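Local coordinates for protein pullulanase (Klebsiella oxytoca, PDB 2YOC) that hydrolyses alpha-1,6-glucosidic linkages in pullulan and related dextrins, and is exported through a type 2 secretion system, at residues 738-751 with 755-769. Sequence-based numbering, arbitrary orientation.
Sequences DALRQNQGIGSGAG and NELASLSDDQVRHLA
Gln742 and Ala758 are the nearest CA pair, 4.3 Å apart, where the chain leaving the short helix 739-742 passes the type I turn Asn755-Ala758; further along, Gly751 faces Val765 at the start of helix 762-776. Both segments lie between strands 718-720 and 814-816 of the parallel eight-stranded barrel, the alpha-amylase-type catalytic fold. At the turn, Arg741 holds Glu756 side-on in a salt bridge: NE reaches Glu756 OE2 at 2.7 Å and NH2 reaches OE1 at 2.7 Å. Both oxygens lie within a few degrees of the guanidinium plane, but the carboxylate is tilted 31° against it. Asn755 CB packs over one face of the same guanidinium, and Leu757 CD1 lies against Arg741 CG at 3.7 Å. With CG between its backbone N and carbonyl carbon (chi1 60°), Asn755 sends ND2 to Arg741 O at 2.8 Å in a nearly straight bond, the donor standing above the carbonyl plane; ND2 also serves Lys833 O. The Gln744 amide stacks on that of Asn755, their planes 27° apart. Beyond the polar cluster the contact turns apolar: Ala750 CB meets Leu760 CD1 at 4.0 Å and Val765 CG2, while Ile746 CD1 packs on Leu768 CB at 3.6 Å. Gln764 N donates to Ser761 OG and Ser761 N to Gln764 OE1, a capping box starting helix 762-776. Arg741 NH1 also donates to Tyr832 O and Ala834 O, tying helix 739-742 to the end of helix 826-833. These bonds fix the guanidinium's rotation, and the carboxylate probably offsets its buried charge.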
ATOM      1  N   ASP B 738      30.554  -8.541  -5.674  1.00 81.17           N
ATOM      2  CA  ASP B 738      30.400  -7.831  -4.410  1.00 82.07           C
ATOM      3  C   ASP B 738      29.004  -7.926  -3.758  1.00 85.47           C
ATOM      4  O   ASP B 738      28.911  -7.815  -2.528  1.00 85.66           O
ATOM      5  CB  ASP B 738      30.932  -6.389  -4.521  1.00 85.78           C
ATOM      6  CG  ASP B 738      32.438  -6.262  -4.793  1.00100.60           C
ATOM      7  OD1 ASP B 738      32.994  -7.122  -5.531  1.00103.10           O
ATOM      8  OD2 ASP B 738      33.044  -5.268  -4.327  1.00103.82           O
ATOM      9  N   ALA B 739      27.938  -8.223  -4.563  1.00 79.96           N
ATOM     10  CA  ALA B 739      26.554  -8.453  -4.099  1.00 77.27           C
ATOM     11  C   ALA B 739      26.520  -9.589  -3.051  1.00 77.21           C
ATOM     12  O   ALA B 739      25.738  -9.532  -2.100  1.00 74.67           O
ATOM     13  CB  ALA B 739      25.664  -8.810  -5.273  1.00 76.88           C
ATOM     14  N   LEU B 740      27.419 -10.583  -3.203  1.00 73.67           N
ATOM     15  CA  LEU B 740      27.584 -11.688  -2.266  1.00 74.04           C
ATOM     16  C   LEU B 740      28.003 -11.217  -0.854  1.00 78.91           C
ATOM     17  O   LEU B 740      27.813 -11.949   0.120  1.00 77.26           O
ATOM     18  CB  LEU B 740      28.587 -12.717  -2.809  1.00 74.70           C
ATOM     19  CG  LEU B 740      28.124 -13.563  -3.993  1.00 79.53           C
ATOM     20  CD1 LEU B 740      29.265 -14.415  -4.521  1.00 81.16           C
ATOM     21  CD2 LEU B 740      26.976 -14.472  -3.605  1.00 80.17           C
ATOM     22  N   ARG B 741      28.567  -9.994  -0.754  1.00 77.04           N
ATOM     23  CA  ARG B 741      28.976  -9.378   0.507  1.00 77.40           C
ATOM     24  C   ARG B 741      27.967  -8.288   0.921  1.00 79.92           C
ATOM     25  O   ARG B 741      27.545  -8.251   2.074  1.00 79.13           O
ATOM     26  CB  ARG B 741      30.394  -8.818   0.379  1.00 78.89           C
ATOM     27  CG  ARG B 741      30.878  -8.079   1.605  1.00 88.74           C
ATOM     28  CD  ARG B 741      32.332  -8.387   1.862  1.00 89.87           C
ATOM     29  NE  ARG B 741      32.823  -7.739   3.077  1.00 92.53           N
ATOM     30  CZ  ARG B 741      32.664  -8.208   4.310  1.00 97.59           C
ATOM     31  NH1 ARG B 741      31.977  -9.322   4.521  1.00 78.17           N
ATOM     32  NH2 ARG B 741      33.159  -7.548   5.343  1.00 89.74           N
ATOM     33  N   GLN B 742      27.573  -7.441  -0.037  1.00 76.22           N
ATOM     34  CA  GLN B 742      26.622  -6.337   0.102  1.00 76.15           C
ATOM     35  C   GLN B 742      25.249  -6.741   0.605  1.00 78.24           C
ATOM     36  O   GLN B 742      24.600  -5.930   1.267  1.00 79.34           O
ATOM     37  CB  GLN B 742      26.385  -5.692  -1.264  1.00 77.49           C
ATOM     38  CG  GLN B 742      27.431  -4.717  -1.732  1.00 89.70           C
ATOM     39  CD  GLN B 742      26.821  -3.969  -2.876  1.00115.38           C
ATOM     40  OE1 GLN B 742      26.362  -4.557  -3.875  1.00107.35           O
ATOM     41  NE2 GLN B 742      26.714  -2.664  -2.706  1.00116.76           N
ATOM     42  N   ASN B 743      24.749  -7.919   0.179  1.00 71.33           N
ATOM     43  CA  ASN B 743      23.417  -8.404   0.540  1.00 69.11           C
ATOM     44  C   ASN B 743      23.466  -9.276   1.800  1.00 70.63           C
ATOM     45  O   ASN B 743      23.342 -10.504   1.722  1.00 67.77           O
ATOM     46  CB  ASN B 743      22.763  -9.143  -0.637  1.00 65.67           C
ATOM     47  CG  ASN B 743      22.722  -8.364  -1.924  1.00 73.95           C
ATOM     48  OD1 ASN B 743      22.396  -7.170  -1.961  1.00 64.75           O
ATOM     49  ND2 ASN B 743      23.046  -9.028  -3.021  1.00 65.12           N
ATOM     50  N   GLN B 744      23.648  -8.620   2.964  1.00 67.87           N
ATOM     51  CA  GLN B 744      23.723  -9.279   4.265  1.00 68.36           C
ATOM     52  C   GLN B 744      22.360  -9.853   4.665  1.00 74.14           C
ATOM     53  O   GLN B 744      21.347  -9.508   4.059  1.00 74.56           O
ATOM     54  CB  GLN B 744      24.197  -8.281   5.330  1.00 70.13           C
ATOM     55  CG  GLN B 744      25.645  -7.835   5.220  1.00 66.12           C
ATOM     56  CD  GLN B 744      26.019  -7.038   6.441  1.00 78.48           C
ATOM     57  OE1 GLN B 744      25.702  -5.854   6.558  1.00 72.91           O
ATOM     58  NE2 GLN B 744      26.621  -7.692   7.419  1.00 77.14           N
ATOM     59  N   GLY B 745      22.340 -10.719   5.668  1.00 71.25           N
ATOM     60  CA  GLY B 745      21.094 -11.284   6.174  1.00 71.16           C
ATOM     61  C   GLY B 745      20.950 -11.133   7.675  1.00 77.62           C
ATOM     62  O   GLY B 745      21.863 -10.633   8.347  1.00 79.36           O
ATOM     63  N   ILE B 746      19.793 -11.544   8.219  1.00 73.08           N
ATOM     64  CA  ILE B 746      19.581 -11.539   9.672  1.00 73.12           C
ATOM     65  C   ILE B 746      20.353 -12.793  10.055  1.00 79.83           C
ATOM     66  O   ILE B 746      19.875 -13.894   9.836  1.00 81.98           O
ATOM     67  CB  ILE B 746      18.073 -11.665  10.030  1.00 74.65           C
ATOM     68  CG1 ILE B 746      17.223 -10.635   9.307  1.00 74.41           C
ATOM     69  CG2 ILE B 746      17.855 -11.610  11.543  1.00 76.38           C
ATOM     70  CD1 ILE B 746      15.859 -11.072   9.118  1.00 78.42           C
ATOM     71  N   GLY B 747      21.589 -12.641  10.456  1.00 76.37           N
ATOM     72  CA  GLY B 747      22.435 -13.802  10.714  1.00 75.93           C
ATOM     73  C   GLY B 747      23.819 -13.580  10.153  1.00 79.18           C
ATOM     74  O   GLY B 747      24.720 -14.388  10.369  1.00 78.85           O
ATOM     75  N   SER B 748      23.969 -12.476   9.416  1.00 75.47           N
ATOM     76  CA  SER B 748      25.190 -11.950   8.824  1.00 76.42           C
ATOM     77  C   SER B 748      25.333 -10.547   9.449  1.00 82.14           C
ATOM     78  O   SER B 748      26.372  -9.894   9.346  1.00 82.97           O
ATOM     79  CB  SER B 748      25.030 -11.831   7.308  1.00 80.01           C
ATOM     80  OG  SER B 748      24.632 -13.040   6.673  1.00 89.12           O
ATOM     81  N   GLY B 749      24.268 -10.121  10.109  1.00 78.61           N
ATOM     82  CA  GLY B 749      24.190  -8.841  10.782  1.00 79.49           C
ATOM     83  C   GLY B 749      23.702  -7.710   9.903  1.00 84.18           C
ATOM     84  O   GLY B 749      24.168  -6.574  10.056  1.00 85.50           O
ATOM     85  N   ALA B 750      22.753  -7.993   8.978  1.00 77.88           N
ATOM     86  CA  ALA B 750      22.190  -6.955   8.125  1.00 76.58           C
ATOM     87  C   ALA B 750      21.562  -5.912   9.033  1.00 80.50           C
ATOM     88  O   ALA B 750      20.694  -6.254   9.851  1.00 79.72           O
ATOM     89  CB  ALA B 750      21.139  -7.544   7.208  1.00 75.99           C
ATOM     90  N   GLY B 751      22.080  -4.687   8.954  1.00 78.22           N
ATOM     91  CA  GLY B 751      21.620  -3.550   9.747  1.00 79.34           C
ATOM     92  C   GLY B 751      22.377  -3.363  11.052  1.00 85.18           C
ATOM     93  O   GLY B 751      23.007  -2.321  11.266  1.00 85.10           O
ATOM     94  N   ASN B 755      28.864  -4.793   7.180  1.00 83.86           N
ATOM     95  CA  ASN B 755      30.192  -5.002   6.626  1.00 84.45           C
ATOM     96  C   ASN B 755      30.548  -3.793   5.744  1.00 88.46           C
ATOM     97  O   ASN B 755      29.651  -3.057   5.318  1.00 85.84           O
ATOM     98  CB  ASN B 755      30.257  -6.331   5.865  1.00 81.97           C
ATOM     99  CG  ASN B 755      29.321  -6.504   4.683  1.00 91.35           C
ATOM    100  OD1 ASN B 755      29.030  -5.579   3.915  1.00 81.14           O
ATOM    101  ND2 ASN B 755      28.925  -7.742   4.437  1.00 78.35           N
ATOM    102  N   GLU B 756      31.847  -3.592   5.464  1.00 87.98           N
ATOM    103  CA  GLU B 756      32.324  -2.448   4.668  1.00 88.90           C
ATOM    104  C   GLU B 756      31.639  -2.187   3.331  1.00 92.68           C
ATOM    105  O   GLU B 756      31.618  -1.035   2.901  1.00 92.45           O
ATOM    106  CB  GLU B 756      33.856  -2.412   4.542  1.00 91.26           C
ATOM    107  CG  GLU B 756      34.448  -3.339   3.496  1.00101.41           C
ATOM    108  CD  GLU B 756      34.421  -4.819   3.820  1.00119.03           C
ATOM    109  OE1 GLU B 756      34.444  -5.183   5.021  1.00 89.52           O
ATOM    110  OE2 GLU B 756      34.410  -5.616   2.856  1.00118.46           O
ATOM    111  N   LEU B 757      31.064  -3.229   2.693  1.00 89.06           N
ATOM    112  CA  LEU B 757      30.401  -3.075   1.390  1.00 88.59           C
ATOM    113  C   LEU B 757      28.885  -2.817   1.456  1.00 92.55           C
ATOM    114  O   LEU B 757      28.301  -2.347   0.474  1.00 91.43           O
ATOM    115  CB  LEU B 757      30.725  -4.254   0.439  1.00 87.72           C
ATOM    116  CG  LEU B 757      32.192  -4.712   0.289  1.00 92.38           C
ATOM    117  CD1 LEU B 757      32.318  -5.719  -0.825  1.00 92.00           C
ATOM    118  CD2 LEU B 757      33.106  -3.571  -0.034  1.00 94.14           C
ATOM    119  N   ALA B 758      28.264  -3.106   2.617  1.00 90.33           N
ATOM    120  CA  ALA B 758      26.822  -2.982   2.850  1.00 89.91           C
ATOM    121  C   ALA B 758      26.257  -1.565   2.693  1.00 93.97           C
ATOM    122  O   ALA B 758      26.903  -0.585   3.088  1.00 95.01           O
ATOM    123  CB  ALA B 758      26.454  -3.551   4.212  1.00 90.68           C
ATOM    124  N   SER B 759      25.031  -1.487   2.127  1.00 88.24           N
ATOM    125  CA  SER B 759      24.257  -0.261   1.874  1.00 87.73           C
ATOM    126  C   SER B 759      22.732  -0.508   2.118  1.00 87.54           C
ATOM    127  O   SER B 759      21.876   0.256   1.631  1.00 86.55           O
ATOM    128  CB  SER B 759      24.513   0.239   0.453  1.00 92.17           C
ATOM    129  OG  SER B 759      24.454  -0.823  -0.487  1.00104.31           O
ATOM    130  N   LEU B 760      22.414  -1.584   2.888  1.00 79.68           N
ATOM    131  CA  LEU B 760      21.044  -1.988   3.217  1.00 76.12           C
ATOM    132  C   LEU B 760      20.403  -0.995   4.164  1.00 76.69           C
ATOM    133  O   LEU B 760      20.967  -0.717   5.221  1.00 76.03           O
ATOM    134  CB  LEU B 760      20.999  -3.401   3.835  1.00 74.60           C
ATOM    135  CG  LEU B 760      21.263  -4.569   2.906  1.00 77.20           C
ATOM    136  CD1 LEU B 760      21.637  -5.807   3.681  1.00 76.31           C
ATOM    137  CD2 LEU B 760      20.070  -4.851   2.046  1.00 78.59           C
ATOM    138  N   SER B 761      19.226  -0.467   3.778  1.00 71.09           N
ATOM    139  CA  SER B 761      18.449   0.503   4.561  1.00 70.60           C
ATOM    140  C   SER B 761      17.746  -0.129   5.767  1.00 74.81           C
ATOM    141  O   SER B 761      17.586  -1.355   5.841  1.00 75.09           O
ATOM    142  CB  SER B 761      17.418   1.202   3.671  1.00 72.69           C
ATOM    143  OG  SER B 761      16.137   0.590   3.723  1.00 76.27           O
ATOM    144  N   ASP B 762      17.275   0.720   6.680  1.00 70.68           N
ATOM    145  CA  ASP B 762      16.519   0.298   7.839  1.00 70.61           C
ATOM    146  C   ASP B 762      15.211  -0.392   7.464  1.00 72.48           C
ATOM    147  O   ASP B 762      14.873  -1.403   8.077  1.00 71.52           O
ATOM    148  CB  ASP B 762      16.303   1.473   8.790  1.00 74.59           C
ATOM    149  CG  ASP B 762      17.445   1.641   9.777  1.00 95.49           C
ATOM    150  OD1 ASP B 762      18.522   1.013   9.561  1.00 98.06           O
ATOM    151  OD2 ASP B 762      17.254   2.359  10.793  1.00103.35           O
ATOM    152  N   ASP B 763      14.504   0.114   6.428  1.00 67.76           N
ATOM    153  CA  ASP B 763      13.249  -0.496   5.984  1.00 66.02           C
ATOM    154  C   ASP B 763      13.546  -1.779   5.268  1.00 71.61           C
ATOM    155  O   ASP B 763      12.772  -2.738   5.365  1.00 72.15           O
ATOM    156  CB  ASP B 763      12.468   0.435   5.068  1.00 67.78           C
ATOM    157  CG  ASP B 763      11.022   0.021   4.855  1.00 78.86           C
ATOM    158  OD1 ASP B 763      10.266  -0.042   5.858  1.00 79.63           O
ATOM    159  OD2 ASP B 763      10.627  -0.178   3.679  1.00 83.13           O
ATOM    160  N   GLN B 764      14.667  -1.802   4.527  1.00 68.68           N
ATOM    161  CA  GLN B 764      15.098  -2.997   3.815  1.00 66.44           C
ATOM    162  C   GLN B 764      15.380  -4.052   4.858  1.00 68.67           C
ATOM    163  O   GLN B 764      14.880  -5.161   4.697  1.00 67.31           O
ATOM    164  CB  GLN B 764      16.349  -2.727   2.967  1.00 67.72           C
ATOM    165  CG  GLN B 764      16.114  -1.976   1.665  1.00 75.95           C
ATOM    166  CD  GLN B 764      17.381  -1.969   0.846  1.00 91.77           C
ATOM    167  OE1 GLN B 764      18.408  -1.394   1.238  1.00 86.64           O
ATOM    168  NE2 GLN B 764      17.350  -2.656  -0.289  1.00 79.93           N
ATOM    169  N   VAL B 765      16.106  -3.699   5.955  1.00 65.65           N
ATOM    170  CA  VAL B 765      16.385  -4.675   7.005  1.00 65.90           C
ATOM    171  C   VAL B 765      15.118  -5.143   7.767  1.00 67.97           C
ATOM    172  O   VAL B 765      14.941  -6.351   7.989  1.00 66.09           O
ATOM    173  CB  VAL B 765      17.652  -4.426   7.873  1.00 71.16           C
ATOM    174  CG1 VAL B 765      17.571  -3.134   8.668  1.00 72.26           C
ATOM    175  CG2 VAL B 765      17.932  -5.605   8.797  1.00 71.18           C
ATOM    176  N   ARG B 766      14.213  -4.205   8.076  1.00 64.56           N
ATOM    177  CA  ARG B 766      12.934  -4.482   8.746  1.00 63.83           C
ATOM    178  C   ARG B 766      12.059  -5.466   7.927  1.00 69.97           C
ATOM    179  O   ARG B 766      11.339  -6.280   8.516  1.00 70.85           O
ATOM    180  CB  ARG B 766      12.149  -3.188   8.994  1.00 57.71           C
ATOM    181  CG  ARG B 766      12.486  -2.476  10.271  1.00 65.83           C
ATOM    182  CD  ARG B 766      11.520  -1.329  10.569  1.00 77.84           C
ATOM    183  NE  ARG B 766      11.426  -0.345   9.484  1.00 77.77           N
ATOM    184  CZ  ARG B 766      11.983   0.854   9.523  1.00 95.77           C
ATOM    185  NH1 ARG B 766      12.639   1.252  10.605  1.00 90.20           N
ATOM    186  NH2 ARG B 766      11.859   1.686   8.496  1.00 84.80           N
ATOM    187  N   HIS B 767      12.117  -5.376   6.585  1.00 66.76           N
ATOM    188  CA  HIS B 767      11.361  -6.235   5.683  1.00 66.23           C
ATOM    189  C   HIS B 767      11.852  -7.670   5.731  1.00 68.35           C
ATOM    190  O   HIS B 767      11.060  -8.593   5.540  1.00 68.40           O
ATOM    191  CB  HIS B 767      11.374  -5.698   4.253  1.00 67.42           C
ATOM    192  CG  HIS B 767      10.450  -6.447   3.341  1.00 70.57           C
ATOM    193  ND1 HIS B 767      10.938  -7.240   2.314  1.00 72.18           N
ATOM    194  CD2 HIS B 767       9.098  -6.547   3.361  1.00 72.43           C
ATOM    195  CE1 HIS B 767       9.876  -7.758   1.716  1.00 71.03           C
ATOM    196  NE2 HIS B 767       8.745  -7.357   2.297  1.00 71.54           N
ATOM    197  N   LEU B 768      13.135  -7.867   6.008  1.00 63.93           N
ATOM    198  CA  LEU B 768      13.695  -9.213   6.146  1.00 63.65           C
ATOM    199  C   LEU B 768      13.191  -9.848   7.461  1.00 67.39           C
ATOM    200  O   LEU B 768      12.945 -11.050   7.504  1.00 65.92           O
ATOM    201  CB  LEU B 768      15.231  -9.181   6.092  1.00 64.24           C
ATOM    202  CG  LEU B 768      15.868  -8.564   4.829  1.00 68.56           C
ATOM    203  CD1 LEU B 768      17.247  -8.023   5.122  1.00 69.30           C
ATOM    204  CD2 LEU B 768      15.928  -9.556   3.689  1.00 67.69           C
ATOM    205  N   ALA B 769      13.000  -9.021   8.511  1.00 65.27           N
ATOM    206  CA  ALA B 769      12.457  -9.439   9.806  1.00 65.30           C
ATOM    207  C   ALA B 769      11.022  -9.905   9.584  1.00 69.02           C
ATOM    208  O   ALA B 769      10.639 -10.983  10.056  1.00 68.12           O
ATOM    209  CB  ALA B 769      12.481  -8.279  10.790  1.00 66.77           C
TER